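Local structure of oxidoreductase, NAD-binding/iron-sulfur cluster-binding protein (Nitratireductor pacificus pht-3B, 6ZXU) at residues A[307-312]-A[680-685]; A[315-320]-A[574-579]; A[334-339]-A[643-648]; A[541-546]-A[554-559]. The protein acts as a catabolic reductive dehalogenase that carries cobalamin and two [4Fe-4S] clusters, which probably relay electrons to the B12 for removing halogen from organic substrates. One frame throughout, in Å; residues are numbered along the deposited sequence.

Three of the four contacts border a cofactor, while contact 3 lies away from these sites and joins them only through contact 2. Contact 2 lies at the middle, holding residues of the cobalamin pocket and a cysteine ligand of one cluster. Contact 1, its centre about 16 Å from that of contact 2, joins it directly: L684 O lies 3.1 Å from R320 NH1, probably as a hydrogen bond. Contact 3, with centres about 17 Å apart, touches it through F318 CE1 and F337 CZ at 3.5 Å. Contact 4 supplies two cysteine ligands of the other cluster; its nearest atoms stay about 6 Å from those of contact 2. Contacts 3 and 4 are far apart, their centres about 31 Å from each other.

Contact 1: residues A[307-312]-A[680-685]; sequences EIQRVA and YPPRLQ
Q309 lays the end of its side chain against the ring of P682, a proline that opens a short 3-10 turn in the loop between helices 671-674 and 700-709. Segment 307-312 passes by as largely extended chain on its way to helix 317-323, so the contact is a loop-on-loop packing in which the P682 ring is the main meeting point. The Q309 amide nitrogen NE2 comes to 3.5 Å from P682 CB, while nearer the backbone Q309 CB meets P682 CG at 4.0 Å. CG of Q309 is placed beside its own backbone N (chi1 -66°), and the chain runs extended from there, which lets the methylene and amide pass obliquely along one proline. No hydrogen bond joins the two segments; the interaction is van der Waals packing.

The 3-10 turn is held by L684 N to P681 O, 2.8 Å, and by Q685 N to P682 O, 3.1 Å. Around it, R683 forms a salt bridge with E706 on helix 700-709, while Q309 is tied through its backbone N to N563. R310 turns the other way and donates to the carbonyls of Y405, Y406 and I416.

V311 takes the inner side of the contact, its side chain about 4 Å from the bound cobalamin, so this packing stands at the border of the B12 pocket. Its two methyls divide the work: CG2 rests 4.2 Å from P682 CG, and CG1 approaches Q685 NE2 at 4.3 Å.

Contact 2: residues A[315-320]-A[574-579]; sequences GDFFKR and KCTKYR. With SF4 (iron/sulfur cluster), chain E.
F318 presents the rim of its ring, not its face, to the guanidinium of R579: CZ lies 3.4 Å from R579 NH2, which sits close to the ring plane, and the two flat groups are turned 58° apart. This is therefore no cation-pi stack but an edge contact between two helices, 317-323 and 572-581, that both line the cobalamin pocket. One residue earlier, F317 CB packs on T576 OG1 at 3.3 Å. The hydroxyl makes its hydrogen bond along its own helix, to V572 O, and meets F317 through packing alone. Its partner branch, T576 CG2, reaches F318 CD1 at 4.3 Å.

The first helix begins at D316, an N-cap whose OD1 accepts from K319 N at 3.2 Å and, weakly, from F318 N. Where it starts, F317 N donates to O51 of the cobalamin. On the second helix, C575 holds its SG anti to the backbone N (chi1 174°), which brings it to iron FE1 of the cluster at 2.3 Å. R579 bends at chi3, its NE donating to C588 O and its CD lying 3.9 Å from cluster sulfur S4.

An arginine side chain close to both cobalamin and the cluster probably adds positive potential where electrons would pass.

Contact 3: residues A[334-339]-A[643-648]; sequences KKRFPM and DLEVID
A two-stranded antiparallel hairpin, 645-647 with 650-652, is met on its first strand by the arginine that opens a type I beta turn, R336 to M339. A single terminal nitrogen does the docking: R336 NH2 donates to E645 OE2 at 2.7 Å, as a salt bridge, and to V646 O at 3.0 Å. Both bonds are nearly straight, at 174° and 177°, and both acceptors lie in the guanidinium plane, so the two N-H groups of NH2 are each spent on one partner. The carboxylate is reached on its anti side, with the two flat groups close to coplanar, whereas the carbonyl is met from above its plane.

R336 gets there by an extended chain, CG anti to the backbone N (chi1 -171°) and straight on to NE. Water 2 completes the grip by accepting from R336 NE and donating to V646 O, 2.8 Å in each case. I647 CG1 rests 3.7 Å from NH2. The other terminal nitrogen, NH1, pairs with E333, and E645 OE1 accepts from R655 N; a glutamate held at both oxygens, one by a guanidinium, is probably stabilised as the anion.

Such a link is plain fold-building, away from the cofactors. It attaches the loop between helices 328-333 and 342-354 to the hairpin. V646 also bonds through its backbone to K340, and its side chain packs on L345 of helix 342-354 and W189 of helix 168-190, while M339 reaches L345 and also M450 of helix 445-469.

Contact 4: residues A[541-546]-A[554-559]; sequences QCRKCA and ISFGDK. With SF4 (iron/sulfur cluster), chain D.
F556 O is gripped by two donors: R543 NE at 3.0 Å, with a rather bent angle of 141°, and water 3, which in turn accepts from R543 NH2. The site belongs to the ferredoxin-type cluster motif, in which C539, C542 and C545 are each separated by two residues (CxxCxxC) and C549, followed by proline, serves the second cluster. Here the returning loop 554-559 is folded back onto the start of helix 544-548.

The donor NE stands above the carbonyl plane, and the arginine, bent at chi2, also sends NH1 to C542 O at 2.8 Å. One guanidinium thus ties the cysteine loop to the returning loop. Next along the contact, A546 CB sits over one face of the F556 ring, 3.6 Å from the centroid and 8° off the normal, a CH-pi contact. I554 continues this apolar layer, its CG2 3.7 Å from A546 CB and its CD1 against C545 CB. Water 4 bridges the carbonyls of A546 and I554, donating to both, and S555 OG accepts from G557 N in an ST turn that shapes the bend.

Two of the cluster ligands are here: C542 SG binds iron FE2 and C545 SG binds FE1, each at 2.3 Å. With its sulfur between the backbone N and the carbonyl carbon (chi1 55°), C545 reaches FE1 while its CB stays against I554. K544 N also points weakly at C542 SG, 3.7 Å away; a weak N-H...S interaction of this kind may help stabilise the reduced cluster.

Contact 1: residues A[307-312]-A[680-685]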
# COMPACT_ATOMS: atom_id res chain seq x y z
N GLU A 307 -1.96 -26.38 18.51
CA GLU A 307 -0.71 -26.89 17.98
C GLU A 307 0.19 -25.79 17.34
O GLU A 307 1.21 -26.11 16.77
CB GLU A 307 -0.99 -27.97 16.98
CG GLU A 307 -1.67 -29.18 17.60
CD GLU A 307 -2.03 -30.33 16.60
OE1 GLU A 307 -2.95 -31.21 16.88
OE2 GLU A 307 -1.42 -30.36 15.48
N ILE A 308 -0.22 -24.54 17.41
CA ILE A 308 0.54 -23.47 16.79
C ILE A 308 1.57 -22.94 17.81
O ILE A 308 1.18 -22.34 18.77
CB ILE A 308 -0.36 -22.32 16.30
CG1 ILE A 308 -1.32 -22.77 15.25
CG2 ILE A 308 0.52 -21.22 15.76
CD1 ILE A 308 -2.39 -21.76 14.88
N GLN A 309 2.85 -23.10 17.54
CA GLN A 309 3.87 -22.53 18.39
C GLN A 309 4.20 -21.12 17.96
O GLN A 309 4.15 -20.78 16.77
CB GLN A 309 5.14 -23.31 18.33
CG GLN A 309 5.08 -24.68 18.87
CD GLN A 309 6.44 -25.42 18.61
OE1 GLN A 309 6.47 -26.52 18.06
NE2 GLN A 309 7.53 -24.80 18.96
N ARG A 310 4.46 -20.26 18.94
CA ARG A 310 4.92 -18.89 18.70
C ARG A 310 6.44 -18.91 18.31
O ARG A 310 7.18 -19.78 18.72
CB ARG A 310 4.61 -17.99 19.90
CG ARG A 310 3.15 -17.69 20.04
CD ARG A 310 2.82 -17.02 21.34
NE ARG A 310 3.44 -15.71 21.45
CZ ARG A 310 3.40 -14.95 22.52
NH1 ARG A 310 2.83 -15.39 23.60
NH2 ARG A 310 4.02 -13.80 22.55
N VAL A 311 6.81 -17.99 17.43
CA VAL A 311 8.08 -17.95 16.70
C VAL A 311 8.85 -16.72 17.17
O VAL A 311 8.23 -15.62 17.39
CB VAL A 311 7.79 -17.81 15.15
CG1 VAL A 311 9.07 -17.91 14.38
CG2 VAL A 311 6.82 -18.92 14.73
N ALA A 312 10.13 -16.85 17.42
CA ALA A 312 10.96 -15.70 17.71
C ALA A 312 10.91 -14.68 16.50
O ALA A 312 10.90 -15.10 15.35
CB ALA A 312 12.41 -16.14 17.96
N TYR A 680 10.61 -24.25 7.20
CA TYR A 680 11.30 -23.93 8.43
C TYR A 680 10.27 -23.63 9.51
O TYR A 680 10.07 -22.48 9.90
CB TYR A 680 12.25 -22.77 8.23
CG TYR A 680 13.32 -23.09 7.24
CD1 TYR A 680 14.39 -23.87 7.58
CD2 TYR A 680 13.19 -22.72 5.91
CE1 TYR A 680 15.36 -24.23 6.66
CE2 TYR A 680 14.12 -23.12 4.95
CZ TYR A 680 15.22 -23.89 5.36
OH TYR A 680 16.21 -24.25 4.40
N PRO A 681 9.65 -24.71 10.04
CA PRO A 681 8.76 -24.52 11.18
C PRO A 681 9.60 -24.22 12.41
O PRO A 681 10.80 -24.30 12.33
CB PRO A 681 8.03 -25.86 11.27
CG PRO A 681 9.00 -26.82 10.70
CD PRO A 681 9.73 -26.11 9.64
N PRO A 682 8.95 -23.91 13.56
CA PRO A 682 9.72 -23.57 14.76
C PRO A 682 10.93 -24.44 15.10
O PRO A 682 11.96 -23.91 15.54
CB PRO A 682 8.66 -23.60 15.86
CG PRO A 682 7.47 -23.06 15.13
CD PRO A 682 7.51 -23.69 13.78
N ARG A 683 10.86 -25.72 14.90
CA ARG A 683 12.03 -26.47 15.23
C ARG A 683 13.28 -26.15 14.45
O ARG A 683 14.35 -26.50 14.88
CB ARG A 683 11.77 -27.96 15.17
CG ARG A 683 11.49 -28.55 13.87
CD ARG A 683 11.23 -30.07 14.04
NE ARG A 683 12.48 -30.76 14.31
CZ ARG A 683 13.30 -31.24 13.39
NH1 ARG A 683 12.95 -31.22 12.13
NH2 ARG A 683 14.50 -31.73 13.74
N LEU A 684 13.14 -25.56 13.25
CA LEU A 684 14.28 -25.21 12.41
C LEU A 684 14.53 -23.73 12.40
O LEU A 684 15.24 -23.24 11.51
CB LEU A 684 14.07 -25.76 11.00
CG LEU A 684 13.98 -27.30 10.93
CD1 LEU A 684 13.71 -27.75 9.49
CD2 LEU A 684 15.31 -27.88 11.38
N GLN A 685 13.97 -23.02 13.36
CA GLN A 685 14.12 -21.61 13.52
C GLN A 685 15.06 -21.35 14.72
O GLN A 685 15.17 -22.20 15.57
CB GLN A 685 12.76 -20.97 13.76
CG GLN A 685 11.88 -20.98 12.51
CD GLN A 685 12.28 -19.89 11.51
OE1 GLN A 685 13.43 -19.74 11.19
NE2 GLN A 685 11.29 -19.17 10.96

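Contact 2: residues A[315-320]-A[574-579]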
# COMPACT_ATOMS: atom_id res chain seq x y z
N GLY A 315 13.41 -15.28 13.91
CA GLY A 315 13.17 -16.24 12.85
C GLY A 315 12.56 -15.73 11.55
O GLY A 315 12.52 -16.49 10.58
N ASP A 316 12.06 -14.50 11.54
CA ASP A 316 11.69 -13.75 10.33
C ASP A 316 12.94 -13.89 9.41
O ASP A 316 14.03 -13.58 9.84
CB ASP A 316 11.38 -12.33 10.78
CG ASP A 316 11.49 -11.21 9.67
OD1 ASP A 316 12.27 -11.35 8.72
OD2 ASP A 316 10.81 -10.12 9.86
N PHE A 317 12.79 -14.32 8.17
CA PHE A 317 13.94 -14.55 7.34
C PHE A 317 14.69 -13.29 6.88
O PHE A 317 15.86 -13.44 6.55
CB PHE A 317 13.68 -15.45 6.14
CG PHE A 317 13.97 -16.90 6.42
CD1 PHE A 317 13.24 -17.57 7.33
CD2 PHE A 317 14.92 -17.60 5.66
CE1 PHE A 317 13.49 -18.92 7.61
CE2 PHE A 317 15.19 -18.92 5.93
CZ PHE A 317 14.45 -19.60 6.91
N PHE A 318 14.12 -12.10 6.92
CA PHE A 318 14.97 -10.89 6.80
C PHE A 318 15.91 -10.75 8.00
O PHE A 318 17.04 -10.34 7.82
CB PHE A 318 14.14 -9.64 6.66
CG PHE A 318 13.42 -9.54 5.34
CD1 PHE A 318 14.10 -9.82 4.17
CD2 PHE A 318 12.06 -9.24 5.28
CE1 PHE A 318 13.45 -9.75 2.95
CE2 PHE A 318 11.39 -9.20 4.05
CZ PHE A 318 12.11 -9.42 2.92
N LYS A 319 15.43 -11.01 9.22
CA LYS A 319 16.28 -10.99 10.41
C LYS A 319 17.35 -12.07 10.34
O LYS A 319 18.51 -11.85 10.71
CB LYS A 319 15.46 -11.13 11.70
CG LYS A 319 14.41 -10.08 11.90
CD LYS A 319 14.97 -8.80 11.47
CE LYS A 319 14.38 -7.64 12.23
NZ LYS A 319 13.02 -7.43 11.93
N ARG A 320 17.04 -13.23 9.77
CA ARG A 320 18.02 -14.26 9.57
C ARG A 320 19.10 -13.84 8.62
O ARG A 320 20.29 -14.06 8.85
CB ARG A 320 17.38 -15.55 9.12
CG ARG A 320 16.39 -16.13 10.12
CD ARG A 320 16.13 -17.62 9.93
NE ARG A 320 17.26 -18.48 10.31
CZ ARG A 320 17.21 -19.79 10.47
NH1 ARG A 320 16.08 -20.47 10.31
NH2 ARG A 320 18.31 -20.44 10.71
N LYS A 574 14.67 -19.57 -0.47
CA LYS A 574 14.88 -19.21 -1.88
C LYS A 574 14.30 -17.83 -2.21
O LYS A 574 15.02 -16.96 -2.79
CB LYS A 574 14.30 -20.22 -2.81
CG LYS A 574 15.00 -21.54 -2.78
CD LYS A 574 14.82 -22.33 -4.07
CE LYS A 574 13.41 -22.83 -4.16
NZ LYS A 574 13.20 -23.83 -5.25
N CYS A 575 13.08 -17.55 -1.74
CA CYS A 575 12.50 -16.23 -1.98
C CYS A 575 13.32 -15.14 -1.25
O CYS A 575 13.72 -14.12 -1.89
CB CYS A 575 11.03 -16.19 -1.60
SG CYS A 575 10.35 -14.55 -1.73
N THR A 576 13.71 -15.33 -0.01
CA THR A 576 14.53 -14.32 0.64
C THR A 576 15.81 -13.99 -0.12
O THR A 576 16.18 -12.82 -0.35
CB THR A 576 14.90 -14.73 2.11
OG1 THR A 576 13.70 -14.94 2.83
CG2 THR A 576 15.65 -13.61 2.80
N LYS A 577 16.54 -15.04 -0.54
CA LYS A 577 17.80 -14.83 -1.22
C LYS A 577 17.58 -14.09 -2.54
O LYS A 577 18.34 -13.15 -2.86
CB LYS A 577 18.48 -16.17 -1.47
CG LYS A 577 19.19 -16.66 -0.24
CD LYS A 577 19.72 -18.09 -0.40
CE LYS A 577 20.80 -18.36 0.66
NZ LYS A 577 20.88 -19.81 0.94
N TYR A 578 16.56 -14.44 -3.31
CA TYR A 578 16.28 -13.72 -4.54
C TYR A 578 15.95 -12.24 -4.28
O TYR A 578 16.56 -11.35 -4.85
CB TYR A 578 15.19 -14.41 -5.39
CG TYR A 578 15.00 -13.75 -6.73
CD1 TYR A 578 15.90 -13.97 -7.76
CD2 TYR A 578 13.97 -12.86 -6.96
CE1 TYR A 578 15.76 -13.32 -8.99
CE2 TYR A 578 13.81 -12.24 -8.19
CZ TYR A 578 14.72 -12.48 -9.22
OH TYR A 578 14.57 -11.85 -10.44
N ARG A 579 15.03 -11.97 -3.39
CA ARG A 579 14.64 -10.61 -3.15
C ARG A 579 15.80 -9.73 -2.62
O ARG A 579 15.97 -8.58 -3.05
CB ARG A 579 13.46 -10.56 -2.18
CG ARG A 579 12.20 -11.20 -2.69
CD ARG A 579 10.94 -10.93 -1.83
NE ARG A 579 10.50 -9.58 -1.96
CZ ARG A 579 10.13 -8.80 -1.00
NH1 ARG A 579 9.69 -7.59 -1.27
NH2 ARG A 579 10.10 -9.24 0.23
FE1 SF4 E . 9.47 -14.34 -3.81
FE2 SF4 E . 9.43 -13.00 -6.24
FE3 SF4 E . 7.07 -14.08 -5.21
FE4 SF4 E . 9.06 -15.70 -6.18
S1 SF4 E . 7.88 -14.21 -7.30
S2 SF4 E . 7.90 -15.92 -4.26
S3 SF4 E . 10.90 -14.52 -5.56
S4 SF4 E . 8.35 -12.51 -4.29

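Contact 3: residues A[334-339]-A[643-648]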
# COMPACT_ATOMS: atom_id res chain seq x y z
N LYS A 334 21.27 -6.79 2.97
CA LYS A 334 20.04 -6.74 3.73
C LYS A 334 19.52 -5.32 3.88
O LYS A 334 18.30 -5.11 3.71
CB LYS A 334 20.20 -7.41 5.10
CG LYS A 334 19.23 -6.98 6.26
CD LYS A 334 17.85 -7.24 6.01
CE LYS A 334 16.91 -7.04 7.22
NZ LYS A 334 16.89 -5.75 7.93
N LYS A 335 20.36 -4.35 4.24
CA LYS A 335 19.82 -2.97 4.52
C LYS A 335 19.50 -2.26 3.18
O LYS A 335 18.63 -1.41 3.11
CB LYS A 335 20.81 -2.07 5.30
N ARG A 336 20.19 -2.66 2.13
CA ARG A 336 20.15 -1.87 0.89
C ARG A 336 19.05 -2.30 -0.07
O ARG A 336 18.58 -1.49 -0.88
CB ARG A 336 21.48 -2.11 0.19
CG ARG A 336 21.70 -1.26 -0.95
CD ARG A 336 22.96 -1.65 -1.71
NE ARG A 336 22.79 -0.92 -2.96
CZ ARG A 336 22.77 -1.49 -4.16
NH1 ARG A 336 22.93 -2.82 -4.27
NH2 ARG A 336 22.69 -0.72 -5.26
N PHE A 337 18.69 -3.57 -0.06
CA PHE A 337 17.96 -4.16 -1.20
C PHE A 337 16.62 -3.49 -1.57
O PHE A 337 16.30 -3.39 -2.75
CB PHE A 337 17.79 -5.66 -1.05
CG PHE A 337 16.64 -6.06 -0.16
CD1 PHE A 337 16.81 -6.14 1.18
CD2 PHE A 337 15.39 -6.34 -0.70
CE1 PHE A 337 15.78 -6.50 2.04
CE2 PHE A 337 14.35 -6.70 0.13
CZ PHE A 337 14.54 -6.75 1.50
N PRO A 338 15.90 -2.93 -0.59
CA PRO A 338 14.70 -2.24 -0.99
C PRO A 338 14.85 -0.73 -1.17
O PRO A 338 13.84 -0.02 -1.40
CB PRO A 338 13.74 -2.49 0.22
CG PRO A 338 14.67 -2.50 1.41
CD PRO A 338 16.03 -2.94 0.89
N MET A 339 16.08 -0.26 -1.08
CA MET A 339 16.36 1.19 -1.10
C MET A 339 17.35 1.58 -2.19
O MET A 339 18.06 2.55 -2.07
CB MET A 339 16.91 1.60 0.27
CG MET A 339 15.82 1.61 1.34
SD MET A 339 14.69 2.94 1.08
CE MET A 339 13.10 2.39 1.76
N ASP A 643 14.89 3.85 -14.59
CA ASP A 643 15.75 2.78 -14.14
C ASP A 643 17.06 3.34 -13.52
O ASP A 643 18.03 3.59 -14.22
CB ASP A 643 16.10 1.86 -15.30
CG ASP A 643 14.94 1.03 -15.73
OD1 ASP A 643 13.95 0.87 -14.96
OD2 ASP A 643 14.97 0.55 -16.83
N LEU A 644 17.02 3.64 -12.24
CA LEU A 644 18.08 4.23 -11.47
C LEU A 644 18.37 3.36 -10.27
O LEU A 644 17.45 2.94 -9.58
CB LEU A 644 17.72 5.65 -10.97
CG LEU A 644 17.50 6.70 -12.06
CD1 LEU A 644 17.00 8.03 -11.49
CD2 LEU A 644 18.77 6.88 -12.87
N GLU A 645 19.66 3.13 -10.03
CA GLU A 645 20.16 2.40 -8.88
C GLU A 645 21.14 3.31 -8.20
O GLU A 645 22.08 3.77 -8.81
CB GLU A 645 20.83 1.08 -9.34
CG GLU A 645 21.52 0.35 -8.24
CD GLU A 645 22.18 -0.95 -8.67
OE1 GLU A 645 22.39 -1.22 -9.89
OE2 GLU A 645 22.50 -1.75 -7.75
N VAL A 646 20.91 3.56 -6.92
CA VAL A 646 21.86 4.30 -6.11
C VAL A 646 22.95 3.32 -5.59
O VAL A 646 22.66 2.28 -4.95
CB VAL A 646 21.17 4.95 -4.94
CG1 VAL A 646 22.16 5.58 -4.01
CG2 VAL A 646 20.17 5.97 -5.43
N ILE A 647 24.18 3.64 -5.94
CA ILE A 647 25.37 2.96 -5.47
C ILE A 647 26.32 3.99 -4.88
O ILE A 647 26.64 4.96 -5.52
CB ILE A 647 26.10 2.28 -6.61
CG1 ILE A 647 25.34 1.05 -7.04
CG2 ILE A 647 27.49 1.86 -6.13
CD1 ILE A 647 25.68 0.48 -8.41
N ASP A 648 26.73 3.76 -3.65
CA ASP A 648 27.72 4.67 -3.00
C ASP A 648 27.17 6.12 -3.03
O ASP A 648 27.87 7.10 -3.25
CB ASP A 648 29.10 4.53 -3.71
O HOH W 1 21.73 -4.07 -7.26
O HOH W 2 22.28 1.69 -2.24

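Contact 4: residues A[541-546]-A[554-559]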
# COMPACT_ATOMS: atom_id res chain seq x y z
N GLN A 541 -6.37 -25.60 -8.97
CA GLN A 541 -6.39 -25.86 -10.40
C GLN A 541 -5.49 -24.92 -11.18
O GLN A 541 -5.47 -25.00 -12.38
CB GLN A 541 -7.82 -25.65 -10.96
CG GLN A 541 -8.92 -26.48 -10.40
CD GLN A 541 -10.24 -26.16 -11.02
OE1 GLN A 541 -10.47 -26.38 -12.19
NE2 GLN A 541 -11.11 -25.65 -10.24
N CYS A 542 -4.84 -23.98 -10.54
CA CYS A 542 -4.02 -23.00 -11.15
C CYS A 542 -2.56 -23.19 -10.67
O CYS A 542 -2.31 -23.69 -9.57
CB CYS A 542 -4.52 -21.61 -10.77
SG CYS A 542 -3.73 -20.14 -11.45
N ARG A 543 -1.60 -22.77 -11.48
CA ARG A 543 -0.18 -22.78 -11.11
C ARG A 543 0.56 -21.61 -11.63
O ARG A 543 1.79 -21.65 -11.75
CB ARG A 543 0.54 -24.01 -11.64
CG ARG A 543 -0.03 -25.36 -11.25
CD ARG A 543 0.22 -25.64 -9.81
NE ARG A 543 -0.25 -26.99 -9.40
CZ ARG A 543 -1.52 -27.36 -9.24
NH1 ARG A 543 -2.52 -26.52 -9.45
NH2 ARG A 543 -1.80 -28.59 -8.86
N LYS A 544 -0.12 -20.51 -11.93
CA LYS A 544 0.54 -19.41 -12.64
C LYS A 544 1.66 -18.74 -11.81
O LYS A 544 2.74 -18.45 -12.32
CB LYS A 544 -0.50 -18.45 -13.16
CG LYS A 544 0.09 -17.31 -14.02
CD LYS A 544 -0.95 -16.72 -14.92
CE LYS A 544 -0.35 -15.58 -15.72
NZ LYS A 544 -1.23 -15.23 -16.89
N CYS A 545 1.39 -18.41 -10.55
CA CYS A 545 2.37 -17.83 -9.67
C CYS A 545 3.58 -18.76 -9.58
O CYS A 545 4.70 -18.26 -9.60
CB CYS A 545 1.78 -17.57 -8.29
SG CYS A 545 1.00 -19.06 -7.48
N ALA A 546 3.35 -20.05 -9.34
CA ALA A 546 4.45 -20.98 -9.25
C ALA A 546 5.34 -21.01 -10.51
O ALA A 546 6.57 -21.05 -10.43
CB ALA A 546 3.88 -22.37 -8.93
N ILE A 554 7.66 -21.04 -5.10
CA ILE A 554 6.23 -21.32 -4.83
C ILE A 554 5.96 -22.79 -5.12
O ILE A 554 6.35 -23.30 -6.16
CB ILE A 554 5.32 -20.34 -5.63
CG1 ILE A 554 5.59 -18.93 -5.13
CG2 ILE A 554 3.87 -20.75 -5.56
CD1 ILE A 554 4.88 -17.86 -5.89
N SER A 555 5.21 -23.43 -4.23
CA SER A 555 4.82 -24.83 -4.41
C SER A 555 3.85 -25.11 -5.55
O SER A 555 2.82 -24.45 -5.71
CB SER A 555 4.25 -25.38 -3.11
OG SER A 555 3.81 -26.72 -3.30
N PHE A 556 4.21 -26.07 -6.39
CA PHE A 556 3.36 -26.67 -7.42
C PHE A 556 2.55 -27.82 -6.89
O PHE A 556 1.78 -28.41 -7.63
CB PHE A 556 4.21 -27.22 -8.58
CG PHE A 556 4.82 -26.20 -9.46
CD1 PHE A 556 6.04 -25.72 -9.22
CD2 PHE A 556 4.18 -25.82 -10.60
CE1 PHE A 556 6.61 -24.78 -10.07
CE2 PHE A 556 4.73 -24.89 -11.46
CZ PHE A 556 5.97 -24.38 -11.20
N GLY A 557 2.65 -28.11 -5.62
CA GLY A 557 2.01 -29.28 -5.05
C GLY A 557 0.83 -28.96 -4.12
O GLY A 557 0.19 -27.95 -4.26
N ASP A 558 0.53 -29.89 -3.24
CA ASP A 558 -0.63 -29.83 -2.42
C ASP A 558 -0.31 -29.05 -1.13
O ASP A 558 0.84 -28.87 -0.79
CB ASP A 558 -1.06 -31.24 -2.06
CG ASP A 558 -1.64 -31.99 -3.25
OD1 ASP A 558 -2.19 -31.34 -4.19
OD2 ASP A 558 -1.55 -33.24 -3.19
N LYS A 559 -1.35 -28.61 -0.46
CA LYS A 559 -1.19 -27.99 0.83
C LYS A 559 -0.62 -29.02 1.83
O LYS A 559 -0.82 -30.22 1.70
CB LYS A 559 -2.50 -27.44 1.34
CG LYS A 559 -2.93 -26.16 0.64
CD LYS A 559 -4.33 -25.71 1.06
CE LYS A 559 -5.35 -26.46 0.23
NZ LYS A 559 -6.71 -26.13 0.70
FE1 SF4 D . -1.22 -18.67 -7.61
FE2 SF4 D . -3.28 -19.05 -9.48
FE3 SF4 D . -3.23 -16.79 -7.99
FE4 SF4 D . -3.81 -19.14 -6.72
S1 SF4 D . -4.95 -18.09 -8.39
S2 SF4 D . -2.41 -17.60 -6.04
S3 SF4 D . -2.45 -20.46 -7.93
S4 SF4 D . -1.73 -17.54 -9.48
O HOH W 3 0.18 -30.77 -7.88
O HOH W 4 7.70 -21.78 -8.01